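Local structure of uncharacterized protein (Desulfotomaculum acetoxidans, 3U4Y) at residues I32-T37 and E72-V77; Q17-I22 and G312-G317; P107-S112 and I121-I126; G264-P269 and N292-L297. The protein is of unknown function but folds as a seven-bladed beta-propeller related to the lactonase family. All blocks are in the same frame, centred on the assembly; numbering follows the deposited sequence.

Interaction 1 (I32-T37 and E72-V77); sequences ILNQIT and EPPKVV
Two neighbouring blades of the beta-propeller meet here through their outermost strands. Strand 32-37 ends one four-stranded sheet. Segment 72-77 leads into strand 75-81, which ends the next. The contact is small, burying 202 Å² over both sides, and no hydrogen bond crosses it. Alternate residues do the work: N34 and I36 point toward the other blade, as do P74 and V76. N34 and P74 cross obliquely. The CG of N34 lies anti to its carbonyl carbon (chi1 -42°), which sets the carboxamide against the CG-CD side of the proline ring. N34 ND2 is 3.3 Å from P74 CG, and N34 CG stands at the same distance from that atom. I36 works one step further along. Its CG1 branch is extended (chi2 -169°), so the terminal methyl reaches across the gap while CG2 stays back. I67 of strand 63-68 also touches I36 and P74. On the other side of strand 32-37, Q35 turns back into its own blade, where NE2 bonds S23 OG. The tip of I36 rests between two partners, with CD1 4.2 Å from P74 CB and 4.0 Å from V76 CG1.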
loop_
_atom_site.group_PDB
_atom_site.type_symbol
_atom_site.label_atom_id
_atom_site.label_comp_id
_atom_site.label_asym_id
_atom_site.label_seq_id
_atom_site.Cartn_x
_atom_site.Cartn_y
_atom_site.Cartn_z
ATOM N N ILE A 32 -1.446 20.956 -6.732
ATOM C CA ILE A 32 -0.751 20.768 -5.458
ATOM C C ILE A 32 -1.449 21.532 -4.326
ATOM O O ILE A 32 -2.223 22.453 -4.568
ATOM C CB ILE A 32 0.746 21.189 -5.519
ATOM C CG1 ILE A 32 1.479 20.478 -6.655
ATOM C CG2 ILE A 32 1.437 20.924 -4.200
ATOM C CD1 ILE A 32 1.062 20.998 -8.003
ATOM N N LEU A 33 -1.158 21.140 -3.093
ATOM C CA LEU A 33 -1.726 21.766 -1.910
ATOM C C LEU A 33 -0.634 22.310 -1.007
ATOM O O LEU A 33 -0.678 23.465 -0.585
ATOM C CB LEU A 33 -2.496 20.727 -1.111
ATOM C CG LEU A 33 -3.983 20.939 -0.959
ATOM C CD1 LEU A 33 -4.564 21.233 -2.323
ATOM C CD2 LEU A 33 -4.565 19.683 -0.365
ATOM N N ASN A 34 0.311 21.435 -0.674
ATOM C CA ASN A 34 1.427 21.750 0.201
ATOM C C ASN A 34 2.564 20.808 -0.176
ATOM O O ASN A 34 2.322 19.635 -0.422
ATOM C CB ASN A 34 1.057 21.520 1.671
ATOM C CG ASN A 34 -0.327 22.008 2.016
ATOM O OD1 ASN A 34 -0.512 23.161 2.395
ATOM N ND2 ASN A 34 -1.314 21.115 1.914
ATOM N N GLN A 35 3.797 21.308 -0.219
ATOM C CA GLN A 35 4.939 20.445 -0.491
ATOM C C GLN A 35 5.986 20.507 0.604
ATOM O O GLN A 35 6.708 21.498 0.754
ATOM C CB GLN A 35 5.575 20.787 -1.832
ATOM C CG GLN A 35 4.815 20.276 -3.020
ATOM C CD GLN A 35 5.545 20.536 -4.312
ATOM O OE1 GLN A 35 6.196 21.565 -4.469
ATOM N NE2 GLN A 35 5.456 19.595 -5.247
ATOM N N ILE A 36 6.078 19.431 1.363
ATOM C CA ILE A 36 7.029 19.352 2.454
ATOM C C ILE A 36 8.319 18.672 2.018
ATOM O O ILE A 36 8.283 17.543 1.571
ATOM C CB ILE A 36 6.428 18.567 3.610
ATOM C CG1 ILE A 36 5.185 19.277 4.137
ATOM C CG2 ILE A 36 7.432 18.403 4.708
ATOM C CD1 ILE A 36 4.686 18.701 5.431
ATOM N N THR A 37 9.450 19.363 2.150
ATOM C CA THR A 37 10.753 18.808 1.772
ATOM C C THR A 37 11.630 18.621 3.019
ATOM O O THR A 37 12.070 19.598 3.622
ATOM C CB THR A 37 11.497 19.731 0.761
ATOM O OG1 THR A 37 10.655 20.043 -0.361
ATOM C CG2 THR A 37 12.789 19.073 0.266
ATOM N N GLU A 72 -3.625 25.182 8.333
ATOM C CA GLU A 72 -3.185 26.212 7.390
ATOM C C GLU A 72 -2.121 25.743 6.407
ATOM O O GLU A 72 -2.399 25.660 5.216
ATOM C CB GLU A 72 -2.756 27.489 8.147
ATOM C CG GLU A 72 -3.906 28.427 8.580
ATOM C CD GLU A 72 -4.782 27.879 9.714
ATOM O OE1 GLU A 72 -5.806 28.530 10.041
ATOM O OE2 GLU A 72 -4.442 26.810 10.277
ATOM N N PRO A 73 -0.891 25.484 6.888
ATOM C CA PRO A 73 0.017 24.573 6.185
ATOM C C PRO A 73 0.279 23.355 7.072
ATOM O O PRO A 73 0.540 23.541 8.258
ATOM C CB PRO A 73 1.291 25.399 6.043
ATOM C CG PRO A 73 1.144 26.535 7.045
ATOM C CD PRO A 73 -0.132 26.333 7.810
ATOM N N PRO A 74 0.165 22.135 6.516
ATOM C CA PRO A 74 0.415 20.859 7.188
ATOM C C PRO A 74 1.589 20.915 8.154
ATOM O O PRO A 74 2.669 21.401 7.819
ATOM C CB PRO A 74 0.755 19.926 6.026
ATOM C CG PRO A 74 -0.059 20.438 4.911
ATOM C CD PRO A 74 -0.265 21.925 5.123
ATOM N N LYS A 75 1.368 20.374 9.345
ATOM C CA LYS A 75 2.325 20.424 10.440
ATOM C C LYS A 75 2.951 19.056 10.756
ATOM O O LYS A 75 2.280 18.156 11.245
ATOM C CB LYS A 75 1.613 20.974 11.675
ATOM C CG LYS A 75 2.234 20.601 12.995
ATOM C CD LYS A 75 1.598 21.393 14.113
ATOM C CE LYS A 75 2.098 20.908 15.439
ATOM N NZ LYS A 75 3.569 20.763 15.362
ATOM N N VAL A 76 4.237 18.888 10.471
ATOM C CA VAL A 76 4.912 17.660 10.872
ATOM C C VAL A 76 5.187 17.725 12.371
ATOM O O VAL A 76 5.488 18.792 12.897
ATOM C CB VAL A 76 6.195 17.342 10.020
ATOM C CG1 VAL A 76 6.475 18.416 8.978
ATOM C CG2 VAL A 76 7.384 17.095 10.900
ATOM N N VAL A 77 5.057 16.592 13.059
ATOM C CA VAL A 77 5.009 16.599 14.517
ATOM C C VAL A 77 5.886 15.565 15.212
ATOM O O VAL A 77 6.129 15.659 16.416
ATOM C CB VAL A 77 3.568 16.434 15.013
ATOM C CG1 VAL A 77 2.670 17.441 14.309
ATOM C CG2 VAL A 77 3.081 14.999 14.799
#

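Interaction 2 (Q17-I22 and G312-G317); sequences QHLRRI and GIEANG
The imidazole of H18 carries L19 CD2 on one face, 3.3 Å above its plane and offset toward the rim. At its edge lie E314 O, in plane, and E314 OE2, near the plane. H18 NE2 donates to E314 OE2 over 2.6 Å, a His-carboxylate hydrogen bond bent to 145° at the hydrogen. OE2 receives it on its anti lone pair, and ring and carboxylate are nearly coplanar, 19° apart. The carboxylate would tend to favour a protonated imidazole. L19 also serves a second flat group: its CD1 lies over one face of the R21 guanidinium, toward the rim. That guanidinium is salt-bridged to E16. An alanine in place of H18 would lose the bond to E314 and would probably loosen the packing of L19. One residue earlier, Q17 N donates to N316 O over 3.0 Å, in the carbonyl plane and on a lone pair, while Q17 NE2 bonds F42 O. R20 and R21 both face E16 in a G1 beta bulge at the end of the turn between strands 11-16 and 21-26. Against this turn runs the loop from strand 306-309 to strand 319-321, the C-terminal strand that completes the first blade beside strand 11-16.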
loop_
_atom_site.group_PDB
_atom_site.type_symbol
_atom_site.label_atom_id
_atom_site.label_comp_id
_atom_site.label_asym_id
_atom_site.label_seq_id
_atom_site.Cartn_x
_atom_site.Cartn_y
_atom_site.Cartn_z
ATOM N N GLN A 17 10.513 10.525 -4.247
ATOM C CA GLN A 17 11.684 10.012 -3.569
ATOM C C GLN A 17 12.955 10.770 -3.926
ATOM O O GLN A 17 13.821 10.983 -3.079
ATOM C CB GLN A 17 11.870 8.535 -3.892
ATOM C CG GLN A 17 13.003 7.932 -3.122
ATOM C CD GLN A 17 13.318 6.540 -3.561
ATOM O OE1 GLN A 17 13.984 6.335 -4.583
ATOM N NE2 GLN A 17 12.846 5.562 -2.798
ATOM N N HIS A 18 13.065 11.169 -5.186
ATOM C CA HIS A 18 14.295 11.771 -5.662
ATOM C C HIS A 18 14.422 13.226 -5.242
ATOM O O HIS A 18 15.509 13.793 -5.282
ATOM C CB HIS A 18 14.403 11.644 -7.170
ATOM C CG HIS A 18 13.300 12.314 -7.914
ATOM N ND1 HIS A 18 11.971 12.065 -7.653
ATOM C CD2 HIS A 18 13.325 13.214 -8.924
ATOM C CE1 HIS A 18 11.225 12.789 -8.467
ATOM N NE2 HIS A 18 12.022 13.496 -9.249
ATOM N N LEU A 19 13.314 13.835 -4.844
ATOM C CA LEU A 19 13.350 15.201 -4.350
ATOM C C LEU A 19 13.373 15.156 -2.840
ATOM O O LEU A 19 13.435 16.185 -2.181
ATOM C CB LEU A 19 12.149 15.997 -4.842
ATOM C CG LEU A 19 12.002 15.966 -6.358
ATOM C CD1 LEU A 19 11.245 17.177 -6.866
ATOM C CD2 LEU A 19 13.370 15.892 -6.982
ATOM N N ARG A 20 13.343 13.944 -2.302
ATOM C CA ARG A 20 13.281 13.748 -0.866
ATOM C C ARG A 20 12.155 14.621 -0.306
ATOM O O ARG A 20 12.304 15.345 0.669
ATOM C CB ARG A 20 14.652 14.012 -0.254
ATOM C CG ARG A 20 15.743 13.164 -0.921
ATOM C CD ARG A 20 16.979 13.039 -0.056
ATOM N NE ARG A 20 17.794 11.875 -0.398
ATOM C CZ ARG A 20 18.729 11.369 0.405
ATOM N NH1 ARG A 20 18.947 11.923 1.590
ATOM N NH2 ARG A 20 19.439 10.309 0.037
ATOM N N ARG A 21 11.000 14.504 -0.946
ATOM C CA ARG A 21 9.879 15.398 -0.726
ATOM C C ARG A 21 8.557 14.604 -0.704
ATOM O O ARG A 21 8.539 13.418 -1.031
ATOM C CB ARG A 21 9.880 16.434 -1.859
ATOM C CG ARG A 21 8.863 17.522 -1.730
ATOM C CD ARG A 21 9.023 18.548 -2.823
ATOM N NE ARG A 21 8.627 18.046 -4.129
ATOM C CZ ARG A 21 8.580 18.794 -5.228
ATOM N NH1 ARG A 21 8.214 18.268 -6.386
ATOM N NH2 ARG A 21 8.890 20.077 -5.177
ATOM N N ILE A 22 7.469 15.257 -0.295
ATOM C CA ILE A 22 6.121 14.714 -0.421
ATOM C C ILE A 22 5.189 15.863 -0.798
ATOM O O ILE A 22 5.457 17.009 -0.482
ATOM C CB ILE A 22 5.604 14.133 0.898
ATOM C CG1 ILE A 22 4.924 15.232 1.712
ATOM C CG2 ILE A 22 6.718 13.511 1.695
ATOM C CD1 ILE A 22 4.827 14.926 3.179
ATOM N N GLY A 312 3.207 19.726 -11.992
ATOM C CA GLY A 312 4.507 19.725 -11.343
ATOM C C GLY A 312 4.727 18.821 -10.139
ATOM O O GLY A 312 5.362 19.235 -9.170
ATOM N N ILE A 313 4.220 17.590 -10.187
ATOM C CA ILE A 313 4.615 16.568 -9.217
ATOM C C ILE A 313 5.376 15.490 -9.962
ATOM O O ILE A 313 4.864 14.924 -10.925
ATOM C CB ILE A 313 3.418 15.878 -8.526
ATOM C CG1 ILE A 313 2.648 16.838 -7.618
ATOM C CG2 ILE A 313 3.900 14.716 -7.689
ATOM C CD1 ILE A 313 1.592 16.138 -6.784
ATOM N N GLU A 314 6.595 15.204 -9.523
ATOM C CA GLU A 314 7.394 14.159 -10.137
ATOM C C GLU A 314 7.202 12.873 -9.338
ATOM O O GLU A 314 7.950 12.561 -8.416
ATOM C CB GLU A 314 8.852 14.597 -10.206
ATOM C CG GLU A 314 9.032 15.952 -10.903
ATOM C CD GLU A 314 10.477 16.447 -10.920
ATOM O OE1 GLU A 314 10.730 17.514 -11.524
ATOM O OE2 GLU A 314 11.354 15.777 -10.330
ATOM N N ALA A 315 6.162 12.134 -9.686
ATOM C CA ALA A 315 5.757 11.015 -8.864
ATOM C C ALA A 315 6.912 10.053 -8.721
ATOM O O ALA A 315 7.662 9.844 -9.665
ATOM C CB ALA A 315 4.544 10.327 -9.470
ATOM N N ASN A 316 7.045 9.469 -7.538
ATOM C CA ASN A 316 8.123 8.544 -7.271
ATOM C C ASN A 316 7.947 7.902 -5.905
ATOM O O ASN A 316 8.570 8.289 -4.941
ATOM C CB ASN A 316 9.440 9.300 -7.331
ATOM C CG ASN A 316 10.622 8.409 -7.641
ATOM O OD1 ASN A 316 10.548 7.179 -7.581
ATOM N ND2 ASN A 316 11.737 9.038 -7.966
ATOM N N GLY A 317 7.087 6.909 -5.817
ATOM C CA GLY A 317 6.832 6.296 -4.532
ATOM C C GLY A 317 5.353 6.108 -4.267
ATOM O O GLY A 317 4.520 6.263 -5.164
#

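Interaction 3 (P107-S112 and I121-I126); sequences PFNMQS and ISTIPI
This antiparallel beta hairpin forms the outer half of a propeller blade, with strands 109-114 and 119-125 side by side. The main knob is I126, just past the strand end. Its CG1 sits in the crowded position between backbone N and carbonyl carbon (chi1 64°), so both branches press onto the other strand. I126 CG1 lies 3.8 Å from F108 CB, and I126 CG2 lies 3.6 Å from M110 CB. The side chain therefore fills the hollow between F108 and M110, with CD1 over the backbone of N109. An alanine in place of I126 would take away both branches and would probably leave F108 and M110 poorly packed at this end. I124 comes next on the M110 face, its CG1 4.2 Å from M110 CB. M110, built as selenomethionine, then reaches toward I143, I145 and L164, which lie in the following blade. On the other face the bump is the T123 methyl. T123 CG2 settles between N109 and Q111, 3.7 Å from N109 CB, and Q111 and T123 lie alongside each other, pointing the same way. At the far end I121 CB lies 3.6 Å from S112 OG, a hydroxyl bonded to G162 O. The backbones are joined by five hydrogen bonds. M110 N meets I124 O over 2.7 Å, nearly along the C=O axis, and I126 N meets F108 O from above the carbonyl plane. Main-chain bonds thus set the pairing of the strands, while the side chains across it contribute mostly apolar packing.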
loop_
_atom_site.group_PDB
_atom_site.type_symbol
_atom_site.label_atom_id
_atom_site.label_comp_id
_atom_site.label_asym_id
_atom_site.label_seq_id
_atom_site.Cartn_x
_atom_site.Cartn_y
_atom_site.Cartn_z
ATOM N N PRO A 107 19.680 -4.647 8.334
ATOM C CA PRO A 107 18.946 -5.905 8.488
ATOM C C PRO A 107 17.485 -5.784 8.073
ATOM O O PRO A 107 17.011 -4.700 7.729
ATOM C CB PRO A 107 19.056 -6.197 9.987
ATOM C CG PRO A 107 19.414 -4.888 10.618
ATOM C CD PRO A 107 20.257 -4.192 9.604
ATOM N N PHE A 108 16.780 -6.905 8.098
ATOM C CA PHE A 108 15.407 -6.934 7.631
ATOM C C PHE A 108 14.489 -7.107 8.824
ATOM O O PHE A 108 14.465 -8.158 9.463
ATOM C CB PHE A 108 15.225 -8.048 6.596
ATOM C CG PHE A 108 16.268 -8.026 5.502
ATOM C CD1 PHE A 108 17.203 -9.058 5.384
ATOM C CD2 PHE A 108 16.341 -6.951 4.612
ATOM C CE1 PHE A 108 18.180 -9.026 4.388
ATOM C CE2 PHE A 108 17.310 -6.907 3.610
ATOM C CZ PHE A 108 18.232 -7.947 3.497
ATOM N N ASN A 109 13.754 -6.050 9.142
ATOM C CA ASN A 109 12.850 -6.103 10.272
ATOM C C ASN A 109 11.470 -5.580 9.977
ATOM O O ASN A 109 11.274 -4.734 9.103
ATOM C CB ASN A 109 13.397 -5.286 11.431
ATOM C CG ASN A 109 14.672 -5.820 11.956
ATOM O OD1 ASN A 109 14.698 -6.835 12.643
ATOM N ND2 ASN A 109 15.753 -5.126 11.662
HETATM N N MSE A 110 10.517 -6.074 10.753
HETATM C CA MSE A 110 9.199 -5.482 10.805
HETATM C C MSE A 110 9.120 -4.643 12.068
HETATM O O MSE A 110 9.560 -5.069 13.124
HETATM C CB MSE A 110 8.133 -6.568 10.815
HETATM C CG MSE A 110 6.767 -6.070 11.223
HETATM SE SE MSE A 110 5.405 -7.454 11.115
HETATM C CE MSE A 110 5.543 -7.720 9.195
ATOM N N GLN A 111 8.557 -3.447 11.960
ATOM C CA GLN A 111 8.573 -2.499 13.065
ATOM C C GLN A 111 7.219 -1.848 13.222
ATOM O O GLN A 111 6.631 -1.407 12.228
ATOM C CB GLN A 111 9.599 -1.399 12.792
ATOM C CG GLN A 111 10.997 -1.885 12.433
ATOM C CD GLN A 111 12.006 -0.763 12.490
ATOM O OE1 GLN A 111 12.509 -0.433 13.561
ATOM N NE2 GLN A 111 12.284 -0.149 11.348
ATOM N N SER A 112 6.736 -1.785 14.468
ATOM C CA SER A 112 5.489 -1.077 14.799
ATOM C C SER A 112 5.755 0.219 15.546
ATOM O O SER A 112 6.729 0.335 16.272
ATOM C CB SER A 112 4.565 -1.937 15.656
ATOM O OG SER A 112 5.059 -2.004 16.977
ATOM N N ILE A 121 7.712 0.585 19.047
ATOM C CA ILE A 121 7.260 -0.247 20.148
ATOM C C ILE A 121 7.873 -1.622 20.048
ATOM O O ILE A 121 8.322 -2.180 21.041
ATOM C CB ILE A 121 5.713 -0.384 20.153
ATOM C CG1 ILE A 121 5.067 0.905 20.653
ATOM C CG2 ILE A 121 5.276 -1.551 21.013
ATOM C CD1 ILE A 121 3.886 0.674 21.585
ATOM N N SER A 122 7.879 -2.178 18.846
ATOM C CA SER A 122 8.406 -3.522 18.666
ATOM C C SER A 122 9.179 -3.670 17.381
ATOM O O SER A 122 8.914 -3.004 16.380
ATOM C CB SER A 122 7.299 -4.578 18.728
ATOM O OG SER A 122 7.855 -5.885 18.724
ATOM N N THR A 123 10.144 -4.571 17.430
ATOM C CA THR A 123 10.945 -4.877 16.270
ATOM C C THR A 123 11.188 -6.376 16.231
ATOM O O THR A 123 11.557 -6.988 17.230
ATOM C CB THR A 123 12.263 -4.101 16.304
ATOM O OG1 THR A 123 11.979 -2.705 16.494
ATOM C CG2 THR A 123 13.020 -4.291 15.005
ATOM N N ILE A 124 10.922 -6.972 15.080
ATOM C CA ILE A 124 11.242 -8.373 14.867
ATOM C C ILE A 124 11.826 -8.569 13.474
ATOM O O ILE A 124 11.496 -7.837 12.534
ATOM C CB ILE A 124 10.025 -9.318 15.127
ATOM C CG1 ILE A 124 8.940 -9.170 14.057
ATOM C CG2 ILE A 124 9.435 -9.086 16.519
ATOM C CD1 ILE A 124 7.873 -10.215 14.181
ATOM N N PRO A 125 12.709 -9.561 13.341
ATOM C CA PRO A 125 13.368 -9.883 12.074
ATOM C C PRO A 125 12.434 -10.613 11.108
ATOM O O PRO A 125 11.609 -11.458 11.491
ATOM C CB PRO A 125 14.496 -10.814 12.508
ATOM C CG PRO A 125 13.910 -11.528 13.658
ATOM C CD PRO A 125 13.038 -10.536 14.388
ATOM N N ILE A 126 12.588 -10.271 9.837
ATOM C CA ILE A 126 11.818 -10.873 8.774
ATOM C C ILE A 126 12.808 -11.417 7.738
ATOM O O ILE A 126 13.973 -11.012 7.716
ATOM C CB ILE A 126 10.837 -9.833 8.188
ATOM C CG1 ILE A 126 11.589 -8.682 7.529
ATOM C CG2 ILE A 126 9.997 -9.248 9.303
ATOM C CD1 ILE A 126 10.706 -7.737 6.776
#

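Interaction 4 (G264-P269 and N292-L297); sequences GLLIDP and NISREL
A linker between two propeller blades packs here on a hairpin turn of the blade that follows it in the chain. Segment 264-269 belongs to the loop that leaves strand 254-262, outermost in its blade, and leads to strand 278-280 of the next. Segment 292-297 turns from strand 286-291 into strand 296-301 of that next blade. The polar centre is the backbone of L266. The carbonyl oxygen L266 O accepts two N-H groups of the turn, S294 N at 2.9 Å and I293 N at 3.2 Å. Both donors lie above the carbonyl plane rather than on a lone pair, and both bonds are bent. The amide of L266 also finds its partner in S294: L266 N donates to S294 OG over 3.3 Å, a fairly straight bond at 160°. S294 thus grips both backbone polar atoms of L266, its own N on the carbonyl and its hydroxyl on the amide. Apolar groups pack around this grip. L265 sends CD2 to 4.4 Å from S294 CB, and its side chain also rests on I289 and A291 of strand 286-291. I293 spreads its two branches over the linker. D268 OD2 forms a salt bridge with R270. N292 sets its CB against the linker backbone at I267 and D268. The two branches of I293 end 3.8 Å from L266 CB, for CG2, and 4.1 Å from D268 CB, for CD1.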
loop_
_atom_site.group_PDB
_atom_site.type_symbol
_atom_site.label_atom_id
_atom_site.label_comp_id
_atom_site.label_asym_id
_atom_site.label_seq_id
_atom_site.Cartn_x
_atom_site.Cartn_y
_atom_site.Cartn_z
ATOM N N GLY A 264 -0.679 4.100 -20.495
ATOM C CA GLY A 264 0.298 4.807 -21.299
ATOM C C GLY A 264 1.268 5.570 -20.420
ATOM O O GLY A 264 1.548 6.735 -20.663
ATOM N N LEU A 265 1.759 4.908 -19.380
ATOM C CA LEU A 265 2.747 5.481 -18.482
ATOM C C LEU A 265 3.936 4.545 -18.359
ATOM O O LEU A 265 3.809 3.326 -18.547
ATOM C CB LEU A 265 2.167 5.681 -17.085
ATOM C CG LEU A 265 1.090 6.730 -16.895
ATOM C CD1 LEU A 265 0.641 6.777 -15.429
ATOM C CD2 LEU A 265 1.615 8.074 -17.374
ATOM N N LEU A 266 5.089 5.118 -18.026
ATOM C CA LEU A 266 6.258 4.325 -17.708
ATOM C C LEU A 266 6.313 4.164 -16.198
ATOM O O LEU A 266 6.335 5.151 -15.463
ATOM C CB LEU A 266 7.514 5.007 -18.230
ATOM C CG LEU A 266 7.463 5.282 -19.735
ATOM C CD1 LEU A 266 8.657 6.098 -20.167
ATOM C CD2 LEU A 266 7.393 3.991 -20.524
ATOM N N ILE A 267 6.301 2.918 -15.737
ATOM C CA ILE A 267 6.322 2.639 -14.310
ATOM C C ILE A 267 7.107 1.347 -14.084
ATOM O O ILE A 267 7.250 0.564 -15.024
ATOM C CB ILE A 267 4.873 2.593 -13.725
ATOM C CG1 ILE A 267 4.734 1.539 -12.632
ATOM C CG2 ILE A 267 3.841 2.317 -14.806
ATOM C CD1 ILE A 267 3.403 1.574 -11.973
ATOM N N ASP A 268 7.650 1.155 -12.874
ATOM C CA ASP A 268 8.396 -0.059 -12.519
ATOM C C ASP A 268 8.365 -0.371 -11.014
ATOM O O ASP A 268 9.254 0.036 -10.283
ATOM C CB ASP A 268 9.858 0.063 -12.979
ATOM C CG ASP A 268 10.668 -1.235 -12.785
ATOM O OD1 ASP A 268 10.425 -1.996 -11.814
ATOM O OD2 ASP A 268 11.565 -1.489 -13.620
ATOM N N PRO A 269 7.360 -1.131 -10.549
ATOM C CA PRO A 269 7.167 -1.379 -9.111
ATOM C C PRO A 269 8.414 -1.727 -8.290
ATOM O O PRO A 269 8.532 -1.308 -7.141
ATOM C CB PRO A 269 6.182 -2.571 -9.084
ATOM C CG PRO A 269 5.943 -2.959 -10.518
ATOM C CD PRO A 269 6.296 -1.759 -11.343
ATOM N N ASN A 292 6.147 5.777 -11.187
ATOM C CA ASN A 292 7.574 5.557 -10.959
ATOM C C ASN A 292 8.562 6.236 -11.909
ATOM O O ASN A 292 9.441 6.969 -11.472
ATOM C CB ASN A 292 7.830 4.049 -11.028
ATOM C CG ASN A 292 8.732 3.575 -9.941
ATOM O OD1 ASN A 292 9.087 4.337 -9.049
ATOM N ND2 ASN A 292 9.109 2.307 -9.994
ATOM N N ILE A 293 8.432 5.959 -13.205
ATOM C CA ILE A 293 9.469 6.272 -14.189
ATOM C C ILE A 293 9.089 7.396 -15.154
ATOM O O ILE A 293 9.954 8.059 -15.714
ATOM C CB ILE A 293 9.884 5.001 -14.990
ATOM C CG1 ILE A 293 10.659 4.039 -14.099
ATOM C CG2 ILE A 293 10.718 5.357 -16.199
ATOM C CD1 ILE A 293 11.679 3.205 -14.842
ATOM N N SER A 294 7.797 7.602 -15.363
ATOM C CA SER A 294 7.346 8.746 -16.143
ATOM C C SER A 294 7.330 9.945 -15.213
ATOM O O SER A 294 7.333 11.101 -15.663
ATOM C CB SER A 294 5.956 8.497 -16.748
ATOM O OG SER A 294 6.043 8.226 -18.143
ATOM N N ARG A 295 7.324 9.653 -13.911
ATOM C CA ARG A 295 7.358 10.679 -12.876
ATOM C C ARG A 295 6.158 11.602 -13.043
ATOM O O ARG A 295 6.301 12.827 -13.084
ATOM C CB ARG A 295 8.658 11.477 -12.962
ATOM C CG ARG A 295 9.925 10.646 -12.757
ATOM C CD ARG A 295 10.488 10.773 -11.352
ATOM N NE ARG A 295 11.484 9.743 -11.072
ATOM C CZ ARG A 295 12.799 9.924 -11.134
ATOM N NH1 ARG A 295 13.289 11.111 -11.451
ATOM N NH2 ARG A 295 13.624 8.918 -10.869
ATOM N N GLU A 296 4.978 10.994 -13.165
ATOM C CA GLU A 296 3.737 11.721 -13.401
ATOM C C GLU A 296 2.666 11.197 -12.458
ATOM O O GLU A 296 2.683 10.036 -12.089
ATOM C CB GLU A 296 3.296 11.572 -14.866
ATOM C CG GLU A 296 2.092 12.418 -15.269
ATOM C CD GLU A 296 1.987 12.660 -16.777
ATOM O OE1 GLU A 296 0.854 12.869 -17.281
ATOM O OE2 GLU A 296 3.041 12.656 -17.453
ATOM N N LEU A 297 1.760 12.066 -12.028
ATOM C CA LEU A 297 0.565 11.610 -11.329
ATOM C C LEU A 297 -0.626 11.750 -12.265
ATOM O O LEU A 297 -1.158 12.842 -12.425
ATOM C CB LEU A 297 0.338 12.417 -10.055
ATOM C CG LEU A 297 -0.841 11.972 -9.183
ATOM C CD1 LEU A 297 -0.852 10.471 -8.988
ATOM C CD2 LEU A 297 -0.811 12.657 -7.838
#

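How the interactions relate
From the N terminus, Q17-I22 comes first, and its partner G312-G317 comes last. Interaction 2 therefore closes a loop of 289 residues that spans almost the whole propeller. The other three are nested inside it, one after another, and none cross. Interaction 1 joins the first blade to the second. Interaction 3 holds a hairpin within the third. Interaction 4 ties a linker to the last blade along the chain. Interactions 1 and 2 share the first blade, where I36 O probably accepts a hydrogen bond from I22 N. Interactions 2 and 4 touch through R295, packed against H18 and N316. Interaction 3 stands apart, its nearest atoms about 15 Å from each of the others.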